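Local structure of CalG4 (Micromonospora echinospora, 3IA7) at residues A[25-30]-A[388-393]; A[9-14]-A[19-24]; A[251-256]-A[263-268]. The protein belongs to the GT-B superfamily, whose members pair two Rossmann-like domains across a cleft. One frame throughout, in Å; residues are numbered along the deposited sequence.

Contact 1 of 3, residues A[25-30]-A[388-393]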
loop_
_atom_site.group_PDB
_atom_site.type_symbol
_atom_site.label_atom_id
_atom_site.label_comp_id
_atom_site.label_asym_id
_atom_site.label_seq_id
_atom_site.Cartn_x
_atom_site.Cartn_y
_atom_site.Cartn_z
ATOM N N VAL A 25 -2.507 -7.428 -10.313
ATOM C CA VAL A 25 -2.820 -6.648 -11.510
ATOM C C VAL A 25 -1.669 -5.694 -11.851
ATOM O O VAL A 25 -1.202 -5.655 -12.989
ATOM C CB VAL A 25 -4.149 -5.845 -11.339
ATOM C CG1 VAL A 25 -4.280 -4.796 -12.425
ATOM C CG2 VAL A 25 -5.365 -6.800 -11.356
ATOM N N SER A 26 -1.271 -4.869 -10.876
ATOM C CA SER A 26 -0.244 -3.869 -11.095
ATOM C C SER A 26 1.092 -4.450 -11.470
ATOM O O SER A 26 1.749 -3.961 -12.404
ATOM C CB SER A 26 -0.101 -3.012 -9.822
ATOM O OG SER A 26 -1.334 -2.320 -9.677
ATOM N N GLU A 27 1.469 -5.532 -10.783
ATOM C CA GLU A 27 2.746 -6.172 -11.040
ATOM C C GLU A 27 2.787 -6.782 -12.450
ATOM O O GLU A 27 3.792 -6.637 -13.206
ATOM C CB GLU A 27 3.040 -7.234 -9.960
ATOM C CG GLU A 27 4.527 -7.818 -10.086
ATOM C CD GLU A 27 5.675 -6.780 -10.137
ATOM O OE1 GLU A 27 5.639 -5.749 -9.451
ATOM O OE2 GLU A 27 6.648 -7.013 -10.902
ATOM N N LEU A 28 1.674 -7.389 -12.870
ATOM C CA LEU A 28 1.575 -7.878 -14.284
ATOM C C LEU A 28 1.622 -6.759 -15.349
ATOM O O LEU A 28 2.317 -6.879 -16.393
ATOM C CB LEU A 28 0.291 -8.704 -14.478
ATOM C CG LEU A 28 0.418 -10.072 -13.721
ATOM C CD1 LEU A 28 -0.960 -10.773 -13.744
ATOM C CD2 LEU A 28 1.552 -11.034 -14.350
ATOM N N ALA A 29 0.871 -5.697 -15.091
ATOM C CA ALA A 29 0.898 -4.497 -15.934
ATOM C C ALA A 29 2.326 -3.918 -16.005
ATOM O O ALA A 29 2.774 -3.477 -17.082
ATOM C CB ALA A 29 -0.133 -3.437 -15.392
ATOM N N ARG A 30 3.040 -3.865 -14.877
ATOM C CA ARG A 30 4.430 -3.392 -14.860
ATOM C C ARG A 30 5.310 -4.199 -15.792
ATOM O O ARG A 30 6.255 -3.678 -16.329
ATOM C CB ARG A 30 5.093 -3.472 -13.477
ATOM C CG ARG A 30 4.585 -2.467 -12.543
ATOM C CD ARG A 30 5.449 -2.352 -11.310
ATOM N NE ARG A 30 4.692 -1.534 -10.386
ATOM C CZ ARG A 30 3.889 -2.022 -9.436
ATOM N NH1 ARG A 30 3.812 -3.319 -9.231
ATOM N NH2 ARG A 30 3.197 -1.199 -8.646
ATOM N N ARG A 388 5.936 -12.466 -6.369
ATOM C CA ARG A 388 5.909 -13.899 -6.454
ATOM C C ARG A 388 4.679 -14.361 -7.192
ATOM O O ARG A 388 4.744 -15.303 -7.991
ATOM C CB ARG A 388 5.821 -14.526 -5.065
ATOM C CG ARG A 388 5.810 -16.065 -5.182
ATOM C CD ARG A 388 5.603 -16.715 -3.822
ATOM N NE ARG A 388 5.415 -18.168 -3.975
ATOM C CZ ARG A 388 4.981 -18.978 -3.022
ATOM N NH1 ARG A 388 4.684 -18.488 -1.815
ATOM N NH2 ARG A 388 4.820 -20.260 -3.301
ATOM N N ALA A 389 3.556 -13.733 -6.906
ATOM C CA ALA A 389 2.303 -14.094 -7.582
ATOM C C ALA A 389 2.425 -13.923 -9.120
ATOM O O ALA A 389 2.021 -14.825 -9.888
ATOM C CB ALA A 389 1.170 -13.273 -7.011
ATOM N N ALA A 390 3.058 -12.824 -9.549
ATOM C CA ALA A 390 3.328 -12.545 -10.986
ATOM C C ALA A 390 4.323 -13.566 -11.570
ATOM O O ALA A 390 4.156 -14.011 -12.700
ATOM C CB ALA A 390 3.822 -11.136 -11.171
ATOM N N ASP A 391 5.347 -13.928 -10.792
ATOM C CA ASP A 391 6.303 -14.964 -11.204
ATOM C C ASP A 391 5.578 -16.301 -11.472
ATOM O O ASP A 391 5.847 -16.969 -12.500
ATOM C CB ASP A 391 7.410 -15.181 -10.139
ATOM C CG ASP A 391 8.431 -14.047 -10.078
ATOM O OD1 ASP A 391 8.407 -13.090 -10.899
ATOM O OD2 ASP A 391 9.314 -14.152 -9.209
ATOM N N GLU A 392 4.643 -16.647 -10.593
ATOM C CA GLU A 392 3.939 -17.940 -10.676
ATOM C C GLU A 392 3.041 -17.887 -11.900
ATOM O O GLU A 392 2.949 -18.839 -12.643
ATOM C CB GLU A 392 3.032 -18.167 -9.465
ATOM C CG GLU A 392 3.741 -18.265 -8.121
ATOM C CD GLU A 392 4.366 -19.615 -7.821
ATOM O OE1 GLU A 392 4.086 -20.624 -8.514
ATOM O OE2 GLU A 392 5.132 -19.675 -6.840
ATOM N N VAL A 393 2.372 -16.762 -12.104
ATOM C CA VAL A 393 1.497 -16.662 -13.271
ATOM C C VAL A 393 2.324 -16.730 -14.551
ATOM O O VAL A 393 1.954 -17.453 -15.512
ATOM C CB VAL A 393 0.681 -15.371 -13.258
ATOM C CG1 VAL A 393 -0.022 -15.191 -14.614
ATOM C CG2 VAL A 393 -0.336 -15.326 -12.035
#
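A390 sets its methyl group between E27 and L28 where two helices of a GT-B protein meet. Helix 15-30 belongs to the N-terminal Rossmann-like domain, and helix 385-400, the last of the chain, comes back from the C-terminal half to lie against it, as in other GT-B proteins. The short segments cross at -61°, with their axes 9.1 Å apart at closest approach. A small residue suits position 390 because the backbones come near here, the CA atoms of L28 and A390 lying 6.0 Å from each other. E27 lays the aliphatic part of its chain against this methyl, its CG 3.6 Å from A390 CB. L28 meets the same methyl with one branch, CD2 lying 3.9 Å from A390 CB, and that branch also reaches more loosely toward V393 CG1, one helical turn on. L28 also packs on I7 and F9 of strand 6-10, so a branched apolar chain suits a place with neighbours on both helix and sheet. E27 has CG anti to the backbone N (chi1 -172°), and a bend at chi2 (52°) turns the carboxylate toward R30 and R31. R31 pairs with E27 OE2 and also with D391 OD1, and its positive charge probably eases the meeting of two acids from different helices. E27 OE1 takes R30 NH1 at 3.0 Å, from above the carboxylate plane.

Contact 2 of 3, residues A[9-14]-A[19-24]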
loop_
_atom_site.group_PDB
_atom_site.type_symbol
_atom_site.label_atom_id
_atom_site.label_comp_id
_atom_site.label_asym_id
_atom_site.label_seq_id
_atom_site.Cartn_x
_atom_site.Cartn_y
_atom_site.Cartn_z
ATOM N N PHE A 9 -8.933 -10.589 -15.986
ATOM C CA PHE A 9 -9.348 -10.891 -14.606
ATOM C C PHE A 9 -10.866 -10.833 -14.524
ATOM O O PHE A 9 -11.496 -9.855 -14.897
ATOM C CB PHE A 9 -8.782 -9.859 -13.627
ATOM C CG PHE A 9 -7.362 -10.065 -13.261
ATOM C CD1 PHE A 9 -6.343 -9.956 -14.216
ATOM C CD2 PHE A 9 -7.014 -10.308 -11.936
ATOM C CE1 PHE A 9 -4.988 -10.134 -13.854
ATOM C CE2 PHE A 9 -5.661 -10.473 -11.555
ATOM C CZ PHE A 9 -4.642 -10.400 -12.538
ATOM N N ALA A 10 -11.457 -11.891 -14.032
ATOM C CA ALA A 10 -12.909 -11.899 -13.726
ATOM C C ALA A 10 -13.089 -11.887 -12.210
ATOM O O ALA A 10 -12.626 -12.840 -11.511
ATOM C CB ALA A 10 -13.576 -13.150 -14.344
ATOM N N ASN A 11 -13.768 -10.861 -11.680
ATOM C CA ASN A 11 -13.966 -10.755 -10.253
ATOM C C ASN A 11 -15.363 -10.222 -9.932
ATOM O O ASN A 11 -16.018 -9.583 -10.782
ATOM C CB ASN A 11 -12.914 -9.834 -9.590
ATOM C CG ASN A 11 -12.609 -10.234 -8.111
ATOM O OD1 ASN A 11 -13.353 -10.974 -7.451
ATOM N ND2 ASN A 11 -11.462 -9.811 -7.638
ATOM N N VAL A 12 -15.825 -10.533 -8.732
ATOM C CA VAL A 12 -17.093 -10.010 -8.246
ATOM C C VAL A 12 -16.821 -8.603 -7.645
ATOM O O VAL A 12 -15.681 -8.245 -7.368
ATOM C CB VAL A 12 -17.775 -10.978 -7.234
ATOM C CG1 VAL A 12 -16.906 -11.146 -6.023
ATOM C CG2 VAL A 12 -19.162 -10.438 -6.787
ATOM N N GLN A 13 -17.859 -7.798 -7.474
ATOM C CA GLN A 13 -17.619 -6.513 -6.841
ATOM C C GLN A 13 -17.473 -6.749 -5.323
ATOM O O GLN A 13 -17.913 -7.765 -4.794
ATOM C CB GLN A 13 -18.686 -5.486 -7.237
ATOM C CG GLN A 13 -20.036 -5.821 -6.831
ATOM C CD GLN A 13 -20.995 -4.616 -6.807
ATOM O OE1 GLN A 13 -20.699 -3.454 -7.256
ATOM N NE2 GLN A 13 -22.183 -4.905 -6.310
ATOM N N GLY A 14 -16.840 -5.833 -4.624
ATOM C CA GLY A 14 -16.723 -5.967 -3.188
ATOM C C GLY A 14 -15.265 -5.851 -2.832
ATOM O O GLY A 14 -14.374 -6.457 -3.481
ATOM N N TYR A 19 -9.684 -6.005 -3.665
ATOM C CA TYR A 19 -8.431 -5.406 -3.157
ATOM C C TYR A 19 -7.212 -6.346 -3.177
ATOM O O TYR A 19 -6.178 -5.956 -3.721
ATOM C CB TYR A 19 -8.617 -4.682 -1.809
ATOM C CG TYR A 19 -7.274 -4.306 -1.165
ATOM C CD1 TYR A 19 -6.640 -3.084 -1.472
ATOM C CD2 TYR A 19 -6.625 -5.186 -0.258
ATOM C CE1 TYR A 19 -5.394 -2.730 -0.888
ATOM C CE2 TYR A 19 -5.380 -4.836 0.337
ATOM C CZ TYR A 19 -4.776 -3.613 0.013
ATOM O OH TYR A 19 -3.549 -3.276 0.583
ATOM N N PRO A 20 -7.346 -7.582 -2.666
ATOM C CA PRO A 20 -6.188 -8.474 -2.677
ATOM C C PRO A 20 -5.611 -8.763 -4.100
ATOM O O PRO A 20 -4.420 -8.938 -4.228
ATOM C CB PRO A 20 -6.735 -9.756 -2.039
ATOM C CG PRO A 20 -7.910 -9.307 -1.219
ATOM C CD PRO A 20 -8.526 -8.235 -2.058
ATOM N N SER A 21 -6.449 -8.727 -5.119
ATOM C CA SER A 21 -6.099 -8.997 -6.555
ATOM C C SER A 21 -5.267 -7.859 -7.146
ATOM O O SER A 21 -4.549 -8.065 -8.114
ATOM C CB SER A 21 -7.383 -9.123 -7.435
ATOM O OG SER A 21 -8.066 -7.846 -7.757
ATOM N N LEU A 22 -5.420 -6.652 -6.589
ATOM C CA LEU A 22 -4.947 -5.444 -7.253
ATOM C C LEU A 22 -3.424 -5.363 -7.357
ATOM O O LEU A 22 -2.897 -4.911 -8.393
ATOM C CB LEU A 22 -5.490 -4.148 -6.555
ATOM C CG LEU A 22 -6.986 -3.794 -6.806
ATOM C CD1 LEU A 22 -7.309 -2.326 -6.322
ATOM C CD2 LEU A 22 -7.388 -4.021 -8.242
ATOM N N GLY A 23 -2.729 -5.771 -6.296
ATOM C CA GLY A 23 -1.252 -5.907 -6.296
ATOM C C GLY A 23 -0.759 -6.757 -7.481
ATOM O O GLY A 23 0.194 -6.380 -8.151
ATOM N N LEU A 24 -1.406 -7.911 -7.708
ATOM C CA LEU A 24 -1.092 -8.771 -8.855
ATOM C C LEU A 24 -1.353 -8.083 -10.190
ATOM O O LEU A 24 -0.545 -8.192 -11.103
ATOM C CB LEU A 24 -1.848 -10.092 -8.783
ATOM C CG LEU A 24 -1.615 -11.080 -9.922
ATOM C CD1 LEU A 24 -0.086 -11.436 -10.144
ATOM C CD2 LEU A 24 -2.485 -12.345 -9.621
#
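The first beta-alpha turn of the N-terminal Rossmann-like domain folds back on itself here: F9 and N11, at the end of strand 6-10 and just beyond it, face S21 and L24 of helix 15-30. The F9 ring and L24 form the apolar half. L24 comes to the ring at its edge, near the ring plane, with CG 4.1 Å from F9 CZ, and its CD2 branch lies 4.1 Å from that same F9 CZ. L24 CG stands anti to the backbone N (chi1 180°), which carries the branched end out from the helix toward the strand. A flat ring on the strand and a branched chain on the helix suit this layer, since both are buried and the ring spans the distance between the two elements.

The polar half lies nearer the turn. N11 ND2 sits 3.9 Å from S21 OG without bonding to it; each instead bonds to the hydroxyl of Y37, which ties them together indirectly. N11 ND2 also reaches H17 O, while S21 OG, lying between the backbone N and the carbonyl carbon, is turned back to V18 O in the preceding turn of its helix. Small polar chains thus serve where the interior needs its hydrogen-bonding groups matched. On the other arm of the amide, N11 OD1 receives V12 N at 2.8 Å, a bent bond to the next residue's backbone, at the start of the turn that leads to G14, the N-cap of the helix.

Strand 6-10 runs between strands 34-39 and 105-109 in the parallel sheet. L130 of strand 127-131 touches F9, S21 and L24 alike, and L22 packs on V47 of helix 41-49.

Contact 3 of 3, residues A[251-256]-A[263-268]; sequences ACAQAF and VVMAIG
F256 and V263 make the tightest apolar meeting here, with V263 CG2 3.6 Å from F256 CB and 3.8 Å from F256 CD2. The methyl thus rests where the ring joins its CB, against CB, CG and CD2, and the two side chains cross at about a right angle. V263 reaches it with one branch, CG2, which stands anti to its own carbonyl carbon; a beta-branched residue suits a strand and also offers a compact methyl to the helix. One step along the same side of the strand, M265, modelled as selenomethionine, extends its long unbranched chain to the helix. Its SE lies 3.9 Å from C252 CB, and a bend at chi3 (-72°) brings CE alongside A253 CB, 4.4 Å away. The slender chain can lie against the helix because C252 and A253 are small.

These pairs follow from the beta-alpha-beta unit of strand 233-237, helix 246-256 and strand 262-266 in the C-terminal Rossmann-like domain. The axes of 251-256 and 263-266 run nearly antiparallel, at 178°, and approach to 9.8 Å. C252 and F256, one turn apart, point to the strand with A253 beside them, while V263 and M265, two apart, point from the strand to meet them.

Further out, V236 of the neighbouring strand touches both C252 and V263, and V283 on the other side touches A253 and M265. The F256 ring is met edge-to-face by W261, and the F256 side chain packs on V360 of helix 353-365. The backbone O of F256 accepts bonds from T259 OG1 and N282 ND2.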
loop_
_atom_site.group_PDB
_atom_site.type_symbol
_atom_site.label_atom_id
_atom_site.label_comp_id
_atom_site.label_asym_id
_atom_site.label_seq_id
_atom_site.Cartn_x
_atom_site.Cartn_y
_atom_site.Cartn_z
ATOM N N ALA A 251 -17.916 2.540 24.303
ATOM C CA ALA A 251 -17.509 1.529 25.294
ATOM C C ALA A 251 -16.012 1.315 25.310
ATOM O O ALA A 251 -15.430 1.188 26.374
ATOM C CB ALA A 251 -18.207 0.212 25.044
ATOM N N CYS A 252 -15.400 1.278 24.111
ATOM C CA CYS A 252 -13.934 1.147 23.961
ATOM C C CYS A 252 -13.237 2.351 24.546
ATOM O O CYS A 252 -12.243 2.197 25.262
ATOM C CB CYS A 252 -13.526 0.969 22.470
ATOM S SG CYS A 252 -13.899 -0.665 21.838
ATOM N N ALA A 253 -13.775 3.552 24.274
ATOM C CA ALA A 253 -13.197 4.776 24.795
ATOM C C ALA A 253 -13.278 4.760 26.309
ATOM O O ALA A 253 -12.275 5.050 27.000
ATOM C CB ALA A 253 -13.952 6.040 24.231
ATOM N N GLN A 254 -14.468 4.420 26.821
ATOM C CA GLN A 254 -14.708 4.309 28.274
ATOM C C GLN A 254 -13.731 3.316 28.939
ATOM O O GLN A 254 -13.152 3.617 29.979
ATOM C CB GLN A 254 -16.189 3.958 28.588
ATOM C CG GLN A 254 -17.168 5.131 28.300
ATOM C CD GLN A 254 -18.658 4.736 27.994
ATOM O OE1 GLN A 254 -19.058 3.557 27.993
ATOM N NE2 GLN A 254 -19.467 5.752 27.725
ATOM N N ALA A 255 -13.515 2.173 28.289
ATOM C CA ALA A 255 -12.614 1.140 28.789
ATOM C C ALA A 255 -11.184 1.633 29.110
ATOM O O ALA A 255 -10.605 1.228 30.097
ATOM C CB ALA A 255 -12.578 -0.052 27.823
ATOM N N PHE A 256 -10.637 2.525 28.302
ATOM C CA PHE A 256 -9.240 2.961 28.478
ATOM C C PHE A 256 -9.042 4.408 29.011
ATOM O O PHE A 256 -7.895 4.870 29.159
ATOM C CB PHE A 256 -8.419 2.695 27.186
ATOM C CG PHE A 256 -8.404 1.235 26.773
ATOM C CD1 PHE A 256 -7.449 0.352 27.318
ATOM C CD2 PHE A 256 -9.399 0.724 25.921
ATOM C CE1 PHE A 256 -7.460 -1.015 26.985
ATOM C CE2 PHE A 256 -9.437 -0.648 25.592
ATOM C CZ PHE A 256 -8.460 -1.500 26.118
ATOM N N VAL A 263 -5.504 5.084 22.542
ATOM C CA VAL A 263 -6.413 4.269 21.691
ATOM C C VAL A 263 -6.691 5.022 20.381
ATOM O O VAL A 263 -7.107 6.211 20.394
ATOM C CB VAL A 263 -7.749 3.929 22.449
ATOM C CG1 VAL A 263 -8.733 3.116 21.514
ATOM C CG2 VAL A 263 -7.430 3.145 23.766
ATOM N N VAL A 264 -6.480 4.335 19.261
ATOM C CA VAL A 264 -6.856 4.881 17.950
ATOM C C VAL A 264 -8.024 4.078 17.397
ATOM O O VAL A 264 -7.906 2.856 17.235
ATOM C CB VAL A 264 -5.684 4.853 16.942
ATOM C CG1 VAL A 264 -6.147 5.424 15.582
ATOM C CG2 VAL A 264 -4.459 5.569 17.507
HETATM N N MSE A 265 -9.145 4.760 17.171
HETATM C CA MSE A 265 -10.338 4.078 16.690
HETATM C C MSE A 265 -10.595 4.507 15.263
HETATM O O MSE A 265 -10.747 5.703 14.985
HETATM C CB MSE A 265 -11.554 4.319 17.593
HETATM C CG MSE A 265 -11.200 4.257 19.105
HETATM SE SE MSE A 265 -12.762 3.967 20.176
HETATM C CE MSE A 265 -13.521 5.805 19.901
ATOM N N ALA A 266 -10.617 3.535 14.349
ATOM C CA ALA A 266 -10.968 3.764 12.931
ATOM C C ALA A 266 -12.419 3.342 12.753
ATOM O O ALA A 266 -12.755 2.145 12.889
ATOM C CB ALA A 266 -10.082 2.943 12.021
ATOM N N ILE A 267 -13.280 4.314 12.473
ATOM C CA ILE A 267 -14.720 4.089 12.516
ATOM C C ILE A 267 -15.371 3.961 11.124
ATOM O O ILE A 267 -16.554 3.710 11.006
ATOM C CB ILE A 267 -15.451 5.131 13.424
ATOM C CG1 ILE A 267 -15.544 6.514 12.728
ATOM C CG2 ILE A 267 -14.835 5.198 14.815
ATOM C CD1 ILE A 267 -16.308 7.569 13.544
ATOM N N GLY A 268 -14.579 4.119 10.063
ATOM C CA GLY A 268 -15.072 3.931 8.700
ATOM C C GLY A 268 -15.820 5.133 8.134
ATOM O O GLY A 268 -16.032 6.124 8.826
#

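How the contacts relate
All three contacts are buried, but they join different parts of the fold. Contacts 2 and 3 each pack a helix on a strand of a beta-alpha-beta unit, one in each Rossmann-like domain, their centres 31 Å apart. Contact 1 packs helix on helix and brings the end of the chain onto the N-terminal domain. Contacts 1 and 2 share helix 15-30 and touch: L24 CD1 lies 3.5 Å from A390 N, and L28 CD1 3.9 Å from F9 CZ. Their chemistry differs accordingly. Contact 3 is apolar throughout, contact 2 mixes apolar chains with hydrogen-bonding groups near its turn, and contact 1 has charged groups at its margin, beside the second subunit.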